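Local atomic coordinates of putative secreted endoglycosylceramidase (Rhodococcus hoagii, PDB entry 6JYZ), a protein that probably hydrolyses the glycosidic bond between sugar and ceramide in galactosylceramide-type glycolipids, as a secreted glycoside hydrolase of family 5. Residues A[181-184]-A[185-189]; A[233-236]-A[237-241]; A[65-68]-A[69-72]; A[86-89]-A[90-94]. One frame throughout, in Å; residues are numbered along the deposited sequence.

Contact 1 (A[181-184]-A[185-189])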
ATOM      1  N   ARG A 181      -0.765  24.317   0.536  1.00  9.62           N
ATOM      2  CA  ARG A 181      -1.695  25.110   1.308  1.00 10.00           C
ATOM      3  C   ARG A 181      -2.921  24.256   1.676  1.00  9.20           C
ATOM      4  O   ARG A 181      -3.414  24.366   2.777  1.00  9.84           O
ATOM      5  CB  ARG A 181      -2.120  26.340   0.467  1.00 10.87           C
ATOM      6  CG  ARG A 181      -3.093  27.266   1.195  1.00 11.91           C
ATOM      7  CD  ARG A 181      -2.478  27.945   2.381  1.00 13.76           C
ATOM      8  NE  ARG A 181      -3.417  28.661   3.273  1.00 14.64           N
ATOM      9  CZ  ARG A 181      -3.951  28.119   4.298  1.00 15.70           C
ATOM     10  NH1 ARG A 181      -3.865  26.804   4.528  1.00 16.36           N
ATOM     11  NH2 ARG A 181      -4.603  28.859   5.178  1.00 18.41           N
ATOM     12  N   ALA A 182      -3.427  23.445   0.735  1.00  9.40           N
ATOM     13  CA  ALA A 182      -4.599  22.595   1.018  1.00  9.77           C
ATOM     14  C   ALA A 182      -4.256  21.597   2.103  1.00  8.53           C
ATOM     15  O   ALA A 182      -5.072  21.326   2.993  1.00 10.22           O
ATOM     16  CB  ALA A 182      -5.071  21.876  -0.216  1.00 10.67           C
ATOM     17  N   PHE A 183      -3.050  21.005   2.075  1.00  8.53           N
ATOM     18  CA  PHE A 183      -2.664  20.118   3.156  1.00  8.50           C
ATOM     19  C   PHE A 183      -2.568  20.861   4.470  1.00  8.26           C
ATOM     20  O   PHE A 183      -2.969  20.332   5.527  1.00  9.01           O
ATOM     21  CB  PHE A 183      -1.286  19.440   2.893  1.00  8.71           C
ATOM     22  CG  PHE A 183      -1.452  18.062   2.294  1.00  8.76           C
ATOM     23  CD1 PHE A 183      -1.741  17.018   3.153  1.00 10.62           C
ATOM     24  CD2 PHE A 183      -1.287  17.829   0.936  1.00 10.96           C
ATOM     25  CE1 PHE A 183      -1.877  15.708   2.594  1.00 11.53           C
ATOM     26  CE2 PHE A 183      -1.437  16.552   0.415  1.00 12.72           C
ATOM     27  CZ  PHE A 183      -1.733  15.549   1.246  1.00 12.27           C
ATOM     28  N   GLN A 184      -2.006  22.090   4.481  1.00  8.88           N
ATOM     29  CA  GLN A 184      -1.865  22.794   5.739  1.00  8.88           C
ATOM     30  C   GLN A 184      -3.255  23.135   6.300  1.00 10.06           C
ATOM     31  O   GLN A 184      -3.469  23.064   7.515  1.00  9.55           O
ATOM     32  CB  GLN A 184      -0.989  24.042   5.616  1.00  9.25           C
ATOM     33  CG  GLN A 184      -0.614  24.596   6.999  1.00  9.57           C
ATOM     34  CD  GLN A 184       0.135  23.549   7.801  1.00  9.78           C
ATOM     35  OE1 GLN A 184       1.006  22.832   7.261  1.00 10.30           O
ATOM     36  NE2 GLN A 184      -0.141  23.453   9.098  1.00 10.69           N
ATOM     37  N   ALA A 185      -4.214  23.501   5.411  1.00  9.00           N
ATOM     38  CA  ALA A 185      -5.591  23.751   5.877  1.00  9.89           C
ATOM     39  C   ALA A 185      -6.152  22.514   6.535  1.00  9.89           C
ATOM     40  O   ALA A 185      -6.797  22.598   7.587  1.00 10.35           O
ATOM     41  CB  ALA A 185      -6.425  24.124   4.696  1.00 11.35           C
ATOM     42  N   PHE A 186      -5.870  21.331   5.968  1.00  9.41           N
ATOM     43  CA  PHE A 186      -6.288  20.077   6.585  1.00  9.22           C
ATOM     44  C   PHE A 186      -5.630  19.884   7.934  1.00  8.88           C
ATOM     45  O   PHE A 186      -6.321  19.558   8.944  1.00  9.47           O
ATOM     46  CB  PHE A 186      -5.938  18.936   5.645  1.00  9.67           C
ATOM     47  CG  PHE A 186      -6.061  17.561   6.214  1.00 10.08           C
ATOM     48  CD1 PHE A 186      -7.308  16.923   6.287  1.00 10.28           C
ATOM     49  CD2 PHE A 186      -4.936  16.929   6.687  1.00 10.58           C
ATOM     50  CE1 PHE A 186      -7.399  15.645   6.821  1.00 11.13           C
ATOM     51  CE2 PHE A 186      -5.020  15.659   7.255  1.00 12.13           C
ATOM     52  CZ  PHE A 186      -6.264  14.996   7.317  1.00 11.57           C
ATOM     53  N   TYR A 187      -4.294  20.049   8.064  1.00  9.06           N
ATOM     54  CA  TYR A 187      -3.677  19.808   9.365  1.00  9.31           C
ATOM     55  C   TYR A 187      -4.190  20.802  10.412  1.00 10.90           C
ATOM     56  O   TYR A 187      -4.272  20.418  11.603  1.00 12.16           O
ATOM     57  CB  TYR A 187      -2.138  19.887   9.246  1.00  9.60           C
ATOM     58  CG  TYR A 187      -1.562  18.785   8.412  1.00  9.22           C
ATOM     59  CD1 TYR A 187      -1.820  17.434   8.720  1.00 10.10           C
ATOM     60  CD2 TYR A 187      -0.785  19.065   7.279  1.00  9.06           C
ATOM     61  CE1 TYR A 187      -1.289  16.426   7.924  1.00  9.50           C
ATOM     62  CE2 TYR A 187      -0.186  18.066   6.523  1.00  9.38           C
ATOM     63  CZ  TYR A 187      -0.508  16.740   6.829  1.00  9.74           C
ATOM     64  OH  TYR A 187       0.009  15.719   6.044  1.00  9.83           O
ATOM     65  N   ASP A 188      -4.487  22.024   9.974  1.00 10.07           N
ATOM     66  CA  ASP A 188      -5.032  23.039  10.903  1.00 11.46           C
ATOM     67  C   ASP A 188      -6.532  22.886  11.125  1.00 12.08           C
ATOM     68  O   ASP A 188      -7.109  23.648  11.891  1.00 12.36           O
ATOM     69  CB  ASP A 188      -4.643  24.421  10.398  1.00 13.46           C
ATOM     70  CG  ASP A 188      -3.091  24.593  10.508  1.00 13.70           C
ATOM     71  OD1 ASP A 188      -2.501  24.038  11.429  1.00 18.90           O
ATOM     72  OD2 ASP A 188      -2.620  25.335   9.784  1.00 19.50           O
ATOM     73  N   ASP A 189      -7.172  21.919  10.477  1.00 10.41           N
ATOM     74  CA  ASP A 189      -8.609  21.632  10.626  1.00 11.33           C
ATOM     75  C   ASP A 189      -9.408  22.870  10.226  1.00 11.18           C
ATOM     76  O   ASP A 189     -10.488  23.133  10.787  1.00 12.38           O
ATOM     77  CB  ASP A 189      -8.985  21.139  12.029  1.00 11.53           C
ATOM     78  CG  ASP A 189     -10.249  20.311  12.060  1.00 12.79           C
ATOM     79  OD1 ASP A 189     -10.760  19.855  11.038  1.00 11.98           O
ATOM     80  OD2 ASP A 189     -10.659  20.072  13.237  1.00 16.46           O
TER
HETATM   81  O   HOH W   1      -3.638  26.464   7.592  1.00 22.08           O

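Contact 2 (A[233-236]-A[237-241])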
ATOM      1  N   ALA A 233       5.974  18.897  10.444  1.00  9.38           N
ATOM      2  CA  ALA A 233       5.110  18.047   9.625  1.00  9.22           C
ATOM      3  C   ALA A 233       4.852  16.708  10.319  1.00  9.44           C
ATOM      4  O   ALA A 233       3.680  16.282  10.373  1.00  9.39           O
ATOM      5  CB  ALA A 233       5.647  17.792   8.249  1.00  9.93           C
ATOM      6  N   ALA A 234       5.913  16.059  10.785  1.00  8.89           N
ATOM      7  CA  ALA A 234       5.715  14.777  11.422  1.00  9.73           C
ATOM      8  C   ALA A 234       4.787  14.938  12.613  1.00  9.65           C
ATOM      9  O   ALA A 234       3.971  14.050  12.904  1.00 10.24           O
ATOM     10  CB  ALA A 234       7.063  14.225  11.883  1.00 10.37           C
ATOM     11  N   ASP A 235       4.891  16.050  13.372  1.00  9.23           N
ATOM     12  CA  ASP A 235       4.020  16.232  14.520  1.00  9.66           C
ATOM     13  C   ASP A 235       2.562  16.380  14.052  1.00  9.95           C
ATOM     14  O   ASP A 235       1.668  15.777  14.664  1.00  9.96           O
ATOM     15  CB  ASP A 235       4.463  17.454  15.346  1.00 11.56           C
ATOM     16  CG  ASP A 235       3.883  17.326  16.764  1.00 13.88           C
ATOM     17  OD1 ASP A 235       2.805  17.647  16.963  1.00 17.25           O
ATOM     18  OD2 ASP A 235       4.632  16.757  17.607  1.00 17.39           O
ATOM     19  N   GLN A 236       2.267  17.216  13.076  1.00  9.12           N
ATOM     20  CA  GLN A 236       0.875  17.417  12.681  1.00  8.87           C
ATOM     21  C   GLN A 236       0.293  16.169  12.003  1.00  8.89           C
ATOM     22  O   GLN A 236      -0.919  15.908  12.163  1.00  9.27           O
ATOM     23  CB  GLN A 236       0.689  18.706  11.877  1.00  9.73           C
ATOM     24  CG  GLN A 236       1.314  18.694  10.485  1.00  9.45           C
ATOM     25  CD  GLN A 236       1.331  20.074   9.860  1.00  9.19           C
ATOM     26  OE1 GLN A 236       0.884  21.051  10.435  1.00  9.96           O
ATOM     27  NE2 GLN A 236       1.845  20.180   8.646  1.00 10.07           N
ATOM     28  N   ILE A 237       1.117  15.389  11.330  1.00  8.99           N
ATOM     29  CA  ILE A 237       0.681  14.109  10.783  1.00  9.55           C
ATOM     30  C   ILE A 237       0.325  13.167  11.941  1.00  9.42           C
ATOM     31  O   ILE A 237      -0.758  12.555  11.945  1.00  9.38           O
ATOM     32  CB  ILE A 237       1.772  13.543   9.869  1.00  9.08           C
ATOM     33  CG1 ILE A 237       1.843  14.377   8.581  1.00  9.76           C
ATOM     34  CG2 ILE A 237       1.483  12.053   9.548  1.00  9.86           C
ATOM     35  CD1 ILE A 237       3.149  14.156   7.789  1.00 10.01           C
ATOM     36  N   GLY A 238       1.172  13.087  12.970  1.00  9.22           N
ATOM     37  CA  GLY A 238       0.862  12.218  14.111  1.00  8.94           C
ATOM     38  C   GLY A 238      -0.384  12.684  14.829  1.00  9.18           C
ATOM     39  O   GLY A 238      -1.174  11.830  15.304  1.00  9.86           O
ATOM     40  N   ARG A 239      -0.612  13.983  14.962  1.00  9.65           N
ATOM     41  CA  ARG A 239      -1.811  14.478  15.649  1.00  9.67           C
ATOM     42  C   ARG A 239      -3.060  14.025  14.913  1.00  9.47           C
ATOM     43  O   ARG A 239      -4.047  13.598  15.560  1.00 10.51           O
ATOM     44  CB  ARG A 239      -1.782  15.998  15.698  1.00 10.88           C
ATOM     45  CG  ARG A 239      -2.812  16.587  16.644  1.00 15.14           C
ATOM     46  CD  ARG A 239      -2.829  18.126  16.576  1.00 15.27           C
ATOM     47  NE  ARG A 239      -1.543  18.712  16.965  1.00 17.02           N
ATOM     48  CZ  ARG A 239      -1.214  19.027  18.220  1.00 19.90           C
ATOM     49  NH1 ARG A 239      -2.013  18.712  19.227  1.00 20.79           N
ATOM     50  NH2 ARG A 239      -0.037  19.571  18.470  1.00 20.13           N
ATOM     51  N   PHE A 240      -3.053  14.014  13.596  1.00  8.95           N
ATOM     52  CA  PHE A 240      -4.146  13.495  12.815  1.00  9.01           C
ATOM     53  C   PHE A 240      -4.272  11.978  13.059  1.00  8.85           C
ATOM     54  O   PHE A 240      -5.405  11.481  13.292  1.00  9.31           O
ATOM     55  CB  PHE A 240      -3.935  13.771  11.326  1.00  9.94           C
ATOM     56  CG  PHE A 240      -4.748  12.851  10.437  1.00  9.15           C
ATOM     57  CD1 PHE A 240      -6.151  12.913  10.466  1.00  9.87           C
ATOM     58  CD2 PHE A 240      -4.151  11.914   9.626  1.00 10.32           C
ATOM     59  CE1 PHE A 240      -6.952  12.069   9.644  1.00 10.84           C
ATOM     60  CE2 PHE A 240      -4.925  11.053   8.856  1.00 11.40           C
ATOM     61  CZ  PHE A 240      -6.300  11.110   8.861  1.00 11.53           C
ATOM     62  N   TYR A 241      -3.199  11.225  13.029  1.00  9.04           N
ATOM     63  CA  TYR A 241      -3.325   9.797  13.256  1.00  8.96           C
ATOM     64  C   TYR A 241      -3.959   9.524  14.619  1.00  9.77           C
ATOM     65  O   TYR A 241      -4.807   8.618  14.722  1.00  9.80           O
ATOM     66  CB  TYR A 241      -1.976   9.105  13.201  1.00  9.23           C
ATOM     67  CG  TYR A 241      -1.278   9.094  11.862  1.00  8.42           C
ATOM     68  CD1 TYR A 241      -1.954   9.143  10.668  1.00  9.73           C
ATOM     69  CD2 TYR A 241       0.108   8.994  11.801  1.00  9.22           C
ATOM     70  CE1 TYR A 241      -1.285   9.133   9.437  1.00  9.31           C
ATOM     71  CE2 TYR A 241       0.807   8.917  10.613  1.00  9.09           C
ATOM     72  CZ  TYR A 241       0.106   8.965   9.441  1.00  8.54           C
ATOM     73  OH  TYR A 241       0.714   8.891   8.221  1.00  9.11           O
TER
HETATM   74  O   HOH W   2       1.057  19.382  15.504  1.00 19.27           O

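Contact 3 (A[65-68]-A[69-72])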
ATOM      1  N   PRO A  65     -11.038  -1.668 -15.164  1.00 17.52           N
ATOM      2  CA  PRO A  65     -12.098  -2.354 -14.437  1.00 16.49           C
ATOM      3  C   PRO A  65     -11.557  -3.294 -13.369  1.00 15.97           C
ATOM      4  O   PRO A  65     -10.429  -3.797 -13.482  1.00 20.32           O
ATOM      5  CB  PRO A  65     -12.809  -3.206 -15.530  1.00 20.41           C
ATOM      6  CG  PRO A  65     -12.405  -2.533 -16.811  1.00 22.14           C
ATOM      7  CD  PRO A  65     -10.970  -2.048 -16.596  1.00 21.04           C
ATOM      8  N   LEU A  66     -12.306  -3.463 -12.315  1.00 15.61           N
ATOM      9  CA  LEU A  66     -11.860  -4.294 -11.207  1.00 14.56           C
ATOM     10  C   LEU A  66     -12.965  -5.262 -10.854  1.00 15.66           C
ATOM     11  O   LEU A  66     -14.068  -4.849 -10.539  1.00 17.22           O
ATOM     12  CB  LEU A  66     -11.546  -3.428  -9.971  1.00 14.80           C
ATOM     13  CG  LEU A  66     -11.094  -4.202  -8.738  1.00 14.02           C
ATOM     14  CD1 LEU A  66      -9.739  -4.860  -8.975  1.00 15.79           C
ATOM     15  CD2 LEU A  66     -10.986  -3.255  -7.528  1.00 16.97           C
ATOM     16  N   ASP A  67     -12.661  -6.556 -10.923  1.00 15.22           N
ATOM     17  CA  ASP A  67     -13.666  -7.540 -10.557  1.00 16.82           C
ATOM     18  C   ASP A  67     -12.934  -8.768 -10.032  1.00 15.62           C
ATOM     19  O   ASP A  67     -11.689  -8.782  -9.871  1.00 14.54           O
ATOM     20  CB  ASP A  67     -14.612  -7.840 -11.733  1.00 18.87           C
ATOM     21  CG  ASP A  67     -13.847  -8.392 -12.921  1.00 22.17           C
ATOM     22  OD1 ASP A  67     -12.972  -9.268 -12.775  1.00 20.11           O
ATOM     23  OD2 ASP A  67     -14.025  -7.834 -14.060  1.00 29.99           O
ATOM     24  N   ARG A  68     -13.684  -9.863  -9.834  1.00 14.61           N
ATOM     25  CA  ARG A  68     -13.123 -11.005  -9.152  1.00 14.70           C
ATOM     26  C   ARG A  68     -11.978 -11.596  -9.961  1.00 14.97           C
ATOM     27  O   ARG A  68     -11.080 -12.189  -9.353  1.00 14.69           O
ATOM     28  CB  ARG A  68     -14.237 -12.053  -8.916  1.00 18.23           C
ATOM     29  CG  ARG A  68     -14.702 -12.734 -10.197  1.00 24.35           C
ATOM     30  CD  ARG A  68     -15.572 -13.927  -9.761  1.00 36.08           C
ATOM     31  NE  ARG A  68     -16.345 -14.503 -10.863  1.00 46.87           N
ATOM     32  CZ  ARG A  68     -15.877 -15.333 -11.806  1.00 57.63           C
ATOM     33  NH1 ARG A  68     -14.600 -15.692 -11.829  1.00 48.94           N
ATOM     34  NH2 ARG A  68     -16.703 -15.800 -12.735  1.00 61.54           N
ATOM     35  N   THR A  69     -11.963 -11.436 -11.280  1.00 14.64           N
ATOM     36  CA  THR A  69     -10.920 -12.032 -12.081  1.00 16.64           C
ATOM     37  C   THR A  69      -9.568 -11.386 -11.748  1.00 16.02           C
ATOM     38  O   THR A  69      -8.527 -12.019 -11.916  1.00 15.70           O
ATOM     39  CB  THR A  69     -11.195 -11.951 -13.590  1.00 18.65           C
ATOM     40  OG1 THR A  69     -11.110 -10.608 -14.101  1.00 20.14           O
ATOM     41  CG2 THR A  69     -12.532 -12.588 -13.956  1.00 21.79           C
ATOM     42  N   ASP A  70      -9.540 -10.109 -11.351  1.00 13.66           N
ATOM     43  CA  ASP A  70      -8.269  -9.490 -10.974  1.00 13.57           C
ATOM     44  C   ASP A  70      -7.723 -10.161  -9.725  1.00 13.01           C
ATOM     45  O   ASP A  70      -6.530 -10.407  -9.635  1.00 12.55           O
ATOM     46  CB  ASP A  70      -8.496  -8.017 -10.624  1.00 15.95           C
ATOM     47  CG  ASP A  70      -8.747  -7.207 -11.844  1.00 20.26           C
ATOM     48  OD1 ASP A  70      -7.687  -6.760 -12.408  1.00 21.41           O
ATOM     49  OD2 ASP A  70      -9.945  -7.005 -12.219  1.00 18.02           O
ATOM     50  N   PHE A  71      -8.594 -10.450  -8.748  1.00 11.84           N
ATOM     51  CA  PHE A  71      -8.141 -11.085  -7.513  1.00 12.24           C
ATOM     52  C   PHE A  71      -7.717 -12.533  -7.779  1.00 12.00           C
ATOM     53  O   PHE A  71      -6.771 -13.029  -7.152  1.00 12.49           O
ATOM     54  CB  PHE A  71      -9.230 -10.986  -6.445  1.00 12.41           C
ATOM     55  CG  PHE A  71      -9.479  -9.536  -6.063  1.00 12.01           C
ATOM     56  CD1 PHE A  71      -8.586  -8.912  -5.197  1.00 11.83           C
ATOM     57  CD2 PHE A  71     -10.533  -8.791  -6.576  1.00 14.27           C
ATOM     58  CE1 PHE A  71      -8.762  -7.562  -4.872  1.00 13.85           C
ATOM     59  CE2 PHE A  71     -10.706  -7.436  -6.260  1.00 14.14           C
ATOM     60  CZ  PHE A  71      -9.790  -6.833  -5.411  1.00 14.13           C
ATOM     61  N   GLU A  72      -8.355 -13.233  -8.744  1.00 12.25           N
ATOM     62  CA  GLU A  72      -7.884 -14.571  -9.108  1.00 12.74           C
ATOM     63  C   GLU A  72      -6.493 -14.446  -9.706  1.00 12.85           C
ATOM     64  O   GLU A  72      -5.610 -15.276  -9.416  1.00 13.59           O
ATOM     65  CB  GLU A  72      -8.886 -15.166 -10.122  1.00 14.68           C
ATOM     66  CG  GLU A  72     -10.247 -15.404  -9.476  1.00 17.68           C
ATOM     67  CD  GLU A  72     -11.407 -15.659 -10.470  1.00 23.42           C
ATOM     68  OE1 GLU A  72     -11.109 -15.727 -11.683  1.00 28.56           O
ATOM     69  OE2 GLU A  72     -12.544 -15.833  -9.994  1.00 28.73           O
TER
HETATM   70  O   HOH W   3      -7.374  -3.890 -11.981  1.00 30.90           O
HETATM   71  O   HOH W   4     -11.264  -6.888 -14.738  1.00 36.51           O

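Contact 4 (A[86-89]-A[90-94])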
ATOM      1  N   ILE A  86      -8.412   3.604  -1.904  1.00  8.82           N
ATOM      2  CA  ILE A  86      -9.764   4.174  -1.914  1.00  9.31           C
ATOM      3  C   ILE A  86      -9.695   5.677  -1.699  1.00  9.42           C
ATOM      4  O   ILE A  86      -8.644   6.224  -1.336  1.00 10.22           O
ATOM      5  CB  ILE A  86     -10.659   3.509  -0.875  1.00  9.97           C
ATOM      6  CG1 ILE A  86     -10.183   3.759   0.547  1.00 11.60           C
ATOM      7  CG2 ILE A  86     -10.795   1.984  -1.150  1.00 11.72           C
ATOM      8  CD1 ILE A  86     -11.147   3.295   1.649  1.00 13.34           C
ATOM      9  N   ALA A  87     -10.800   6.386  -1.962  1.00 10.07           N
ATOM     10  CA  ALA A  87     -10.781   7.856  -2.013  1.00  9.93           C
ATOM     11  C   ALA A  87     -11.763   8.466  -1.047  1.00  9.79           C
ATOM     12  O   ALA A  87     -12.993   8.198  -1.114  1.00  9.66           O
ATOM     13  CB  ALA A  87     -11.126   8.306  -3.425  1.00 11.97           C
ATOM     14  N   TRP A  88     -11.267   9.384  -0.252  1.00  9.36           N
ATOM     15  CA  TRP A  88     -12.140  10.208   0.572  1.00  8.97           C
ATOM     16  C   TRP A  88     -13.184  10.909  -0.300  1.00  9.23           C
ATOM     17  O   TRP A  88     -14.380  10.991   0.106  1.00  9.87           O
ATOM     18  CB  TRP A  88     -11.251  11.238   1.306  1.00  8.80           C
ATOM     19  CG  TRP A  88     -11.986  12.204   2.206  1.00  9.76           C
ATOM     20  CD1 TRP A  88     -13.283  12.139   2.699  1.00 10.58           C
ATOM     21  CD2 TRP A  88     -11.400  13.399   2.745  1.00  9.25           C
ATOM     22  NE1 TRP A  88     -13.510  13.222   3.504  1.00 10.08           N
ATOM     23  CE2 TRP A  88     -12.394  14.004   3.544  1.00  9.93           C
ATOM     24  CE3 TRP A  88     -10.118  14.000   2.605  1.00 10.09           C
ATOM     25  CZ2 TRP A  88     -12.144  15.204   4.223  1.00 10.49           C
ATOM     26  CZ3 TRP A  88      -9.885  15.187   3.301  1.00 10.17           C
ATOM     27  CH2 TRP A  88     -10.877  15.779   4.092  1.00 11.15           C
ATOM     28  N   SER A  89     -12.830  11.367  -1.488  1.00  8.75           N
ATOM     29  CA  SER A  89     -13.772  12.077  -2.330  1.00  9.21           C
ATOM     30  C   SER A  89     -14.955  11.204  -2.698  1.00  9.64           C
ATOM     31  O   SER A  89     -16.031  11.772  -2.943  1.00 11.55           O
ATOM     32  CB  SER A  89     -13.104  12.624  -3.573  1.00 10.14           C
ATOM     33  OG  SER A  89     -12.618  11.525  -4.343  1.00 11.41           O
ATOM     34  N   ALA A  90     -14.791   9.906  -2.799  1.00  9.51           N
ATOM     35  CA  ALA A  90     -15.929   9.013  -3.151  1.00  9.39           C
ATOM     36  C   ALA A  90     -16.665   8.629  -1.891  1.00  9.72           C
ATOM     37  O   ALA A  90     -17.890   8.452  -1.942  1.00 11.38           O
ATOM     38  CB  ALA A  90     -15.369   7.800  -3.859  1.00 11.56           C
ATOM     39  N   LEU A  91     -16.050   8.543  -0.730  1.00  8.96           N
ATOM     40  CA  LEU A  91     -16.756   8.213   0.483  1.00  9.93           C
ATOM     41  C   LEU A  91     -17.617   9.395   0.906  1.00  9.70           C
ATOM     42  O   LEU A  91     -18.742   9.204   1.451  1.00  9.97           O
ATOM     43  CB  LEU A  91     -15.790   7.912   1.625  1.00  9.98           C
ATOM     44  CG  LEU A  91     -15.063   6.574   1.459  1.00 10.66           C
ATOM     45  CD1 LEU A  91     -13.758   6.539   2.295  1.00 12.33           C
ATOM     46  CD2 LEU A  91     -15.985   5.400   1.855  1.00 12.49           C
ATOM     47  N   GLU A  92     -17.132  10.629   0.804  1.00  9.03           N
ATOM     48  CA  GLU A  92     -17.771  11.825   1.368  1.00  9.35           C
ATOM     49  C   GLU A  92     -17.880  12.853   0.281  1.00  9.90           C
ATOM     50  O   GLU A  92     -17.144  13.873   0.229  1.00 10.57           O
ATOM     51  CB  GLU A  92     -16.971  12.342   2.554  1.00  9.89           C
ATOM     52  CG  GLU A  92     -17.791  13.392   3.327  1.00 10.42           C
ATOM     53  CD  GLU A  92     -17.144  13.907   4.581  1.00 10.99           C
ATOM     54  OE1 GLU A  92     -15.935  13.671   4.873  1.00 11.21           O
ATOM     55  OE2 GLU A  92     -17.883  14.589   5.369  1.00 11.58           O
ATOM     56  N   PRO A  93     -18.787  12.683  -0.721  1.00  9.93           N
ATOM     57  CA  PRO A  93     -18.777  13.538  -1.912  1.00 10.67           C
ATOM     58  C   PRO A  93     -19.338  14.920  -1.662  1.00 11.36           C
ATOM     59  O   PRO A  93     -19.044  15.825  -2.412  1.00 13.04           O
ATOM     60  CB  PRO A  93     -19.666  12.761  -2.917  1.00 11.97           C
ATOM     61  CG  PRO A  93     -20.539  11.886  -2.000  1.00 12.04           C
ATOM     62  CD  PRO A  93     -19.587  11.459  -0.888  1.00 11.06           C
ATOM     63  N   THR A  94     -20.123  15.061  -0.620  1.00 11.69           N
ATOM     64  CA  THR A  94     -20.586  16.349  -0.181  1.00 12.20           C
ATOM     65  C   THR A  94     -20.349  16.368   1.320  1.00 12.29           C
ATOM     66  O   THR A  94     -20.205  15.314   1.991  1.00 11.19           O
ATOM     67  CB  THR A  94     -22.098  16.609  -0.492  1.00 13.24           C
ATOM     68  OG1 THR A  94     -22.898  15.644   0.220  1.00 14.79           O
ATOM     69  CG2 THR A  94     -22.374  16.517  -1.988  1.00 15.37           C
TER

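Contact 1 (A[181-184]-A[185-189])
Q184 and D188, one turn apart at the C-terminal end of helix 177-187, make the main polar pair. NE2 of Q184 donates to OD2 of D188 (3.2 Å) along a nearly straight line, 163° at the hydrogen. The bond leaves in the plane of the amide but reaches OD2 from above the carboxylate, 50° out of plane. CG of Q184 stands anti to the backbone N and the chain then bends at chi2, which folds the amide along the helix to D188. NE2 of Q184 probably also donates to Q236 OE1, and OE1 of Q184 accepts from L227 N, which together fix the rotation of the amide. R181 reaches D188 indirectly: water 1 gives a proton to D188 OD2 (2.7 Å) and takes a weak bond from R181 NH1 (3.1 Å), while NH2 of R181 forms a salt bridge with E190.

The apolar share belongs to F183 and Y187. Their rings point the same way with planes 29° apart, but slid so far that they barely overlap; CD1 of F183 meets CE2 (3.9 Å) and OH (3.6 Å) of Y187. That hydroxyl is bonded to N224 O.

D189 ends the helix with positive phi in a Schellman motif. F186 packs on helix 193-206 and sets its ring edge-to-face with F240 of helix 230-251, so the last turn of 177-187 is held against both helices.

Contact 2 (A[233-236]-A[237-241])
A233 and I237 meet one turn apart inside helix 230-251, and the isoleucine is the side chain to follow. Its CB sits 3.4 Å from A233 O, the carbonyl that already accepts from I237 N. With CG1 beside the backbone N (chi1 -71°), the longer branch runs back along that same carbonyl: CG1 comes within 3.2 Å of A233 O. CD1, at the tip, still lies 3.4 Å from A233 O and only loosely touches A233 CB (4.4 Å). Beyond the helix the isoleucine lies against Y187 of helix 177-187. Cut back to an alanine, this position is likely to open a gap beside A233 and to take away part of what packs against the Y187 ring.

The other face of the turn is charged. The side chains of D235 and R239 cross at a slant, carboxylate and guanidinium planes 50° apart. OD1 of D235 stands 3.7 Å from NH2 of R239, a long salt bridge in which the oxygen lies well out of the guanidinium plane and no N-H aims at it. Water 2 supplies the directed link: it accepts from R239 NE (3.1 Å), at the edge of the guanidinium and in its plane, and donates to D235 OD1 (2.9 Å). The same OD1 is bonded to the hydroxyl of Y281.

The turn thus has a buried apolar side at A233 and I237 and a polar one at D235 and R239, where the attraction rests mainly on charge and a shared water, a pairing that probably holds the arginine only lightly.

Contact 3 (A[65-68]-A[69-72])
D70 N bonds back to D67 O (2.9 Å) and E72 N to R68 O, so the chain passes from the extended run at L66 and D67 straight into the first turn of helix 68-75. D67 OD1 grips T69 twice, taking the backbone N (2.8 Å) with the lone pair away from its sister oxygen and the hydroxyl OG1 (2.6 Å) with the one on the syn side. CG of D67 sits between its own N and carbonyl carbon (chi1 60°), which swings the carboxylate over the helix start. In return D70 OD2 accepts from D67 N (3.0 Å), on the anti side. The reciprocal bonds make a capping box, with D67 as N-cap. The two carboxylates come close, D67 OD1 to D70 OD2 at 3.8 Å, and water 4 near both probably eases the repulsion. OD1 of D70 is further held by the indole N-H of W362.

Further along, R68 NH1 meets OE2 of E72 (2.8 Å) in a salt bridge on the syn side, guanidinium and carboxylate planes 39° apart. A glutamine in place of E72 would take away the negative charge and is likely to leave the R68 guanidinium without its charged mate and freer to turn. On the inner side CD1 of L66 touches CE2 of F71 (3.9 Å) and CB of D70 (3.8 Å), and the phenylalanine packs onward against A109 and A113 of helix 100-115.

Contact 4 (A[86-89]-A[90-94])
E92 OE1 is held by two donors, the indole NE1 of W88 and the hydroxyl of T200 on helix 193-206. The W88 bond is short and almost straight (2.8 Å, 177° at the hydrogen); the oxygen lies in the ring plane and is met on its anti side, with ring and carboxylate planes 44° apart. W88 and E92 run side by side: with CG anti to the backbone N (chi1 -168°), the extended glutamate carries OE1 to the indole edge. The other oxygen, OE2, accepts from G96 N, so both ends of this buried carboxylate have partners, which probably steadies its negative charge.

The backbone makes a single helical turn, 88-91, just after strand 81-86, one of the parallel strands of the (β/α)8 barrel expected of family 5. A87, the N-cap between them, offers its O to both A90 N (3.0 Å) and L91 N (3.1 Å). E92 N closes the turn on W88 O (2.9 Å), and P93 CA follows with a CA-H...O contact to S89 O at 3.4 Å. On the apolar side CD1 of I86 touches CD1 of L91 (4.2 Å), both resting on Y102 of helix 100-115. S89 turns its hydroxyl to D52.

Contacts 1 and 2 form one interface: their centres are 11 Å apart, and helices 177-187 and 230-251 pack closely, Y187 CD2 lying 3.2 Å from Q236 NE2 and Y187 OH 3.4 Å from I237 CG1. Contact 4 lies 17 Å from contact 1 between centres, about 4 Å at the nearest atoms; helix 193-206 serves both, L197 touching F186 and W88. Contact 3 stands apart, its centre about 36 Å from that of contact 1 and on the opposite side of the chain's centre from contact 2. No ligand marks the active site, but P223 and N224, beside Y187, follow strand 214-218, where family 5 enzymes usually carry the acid/base glutamate.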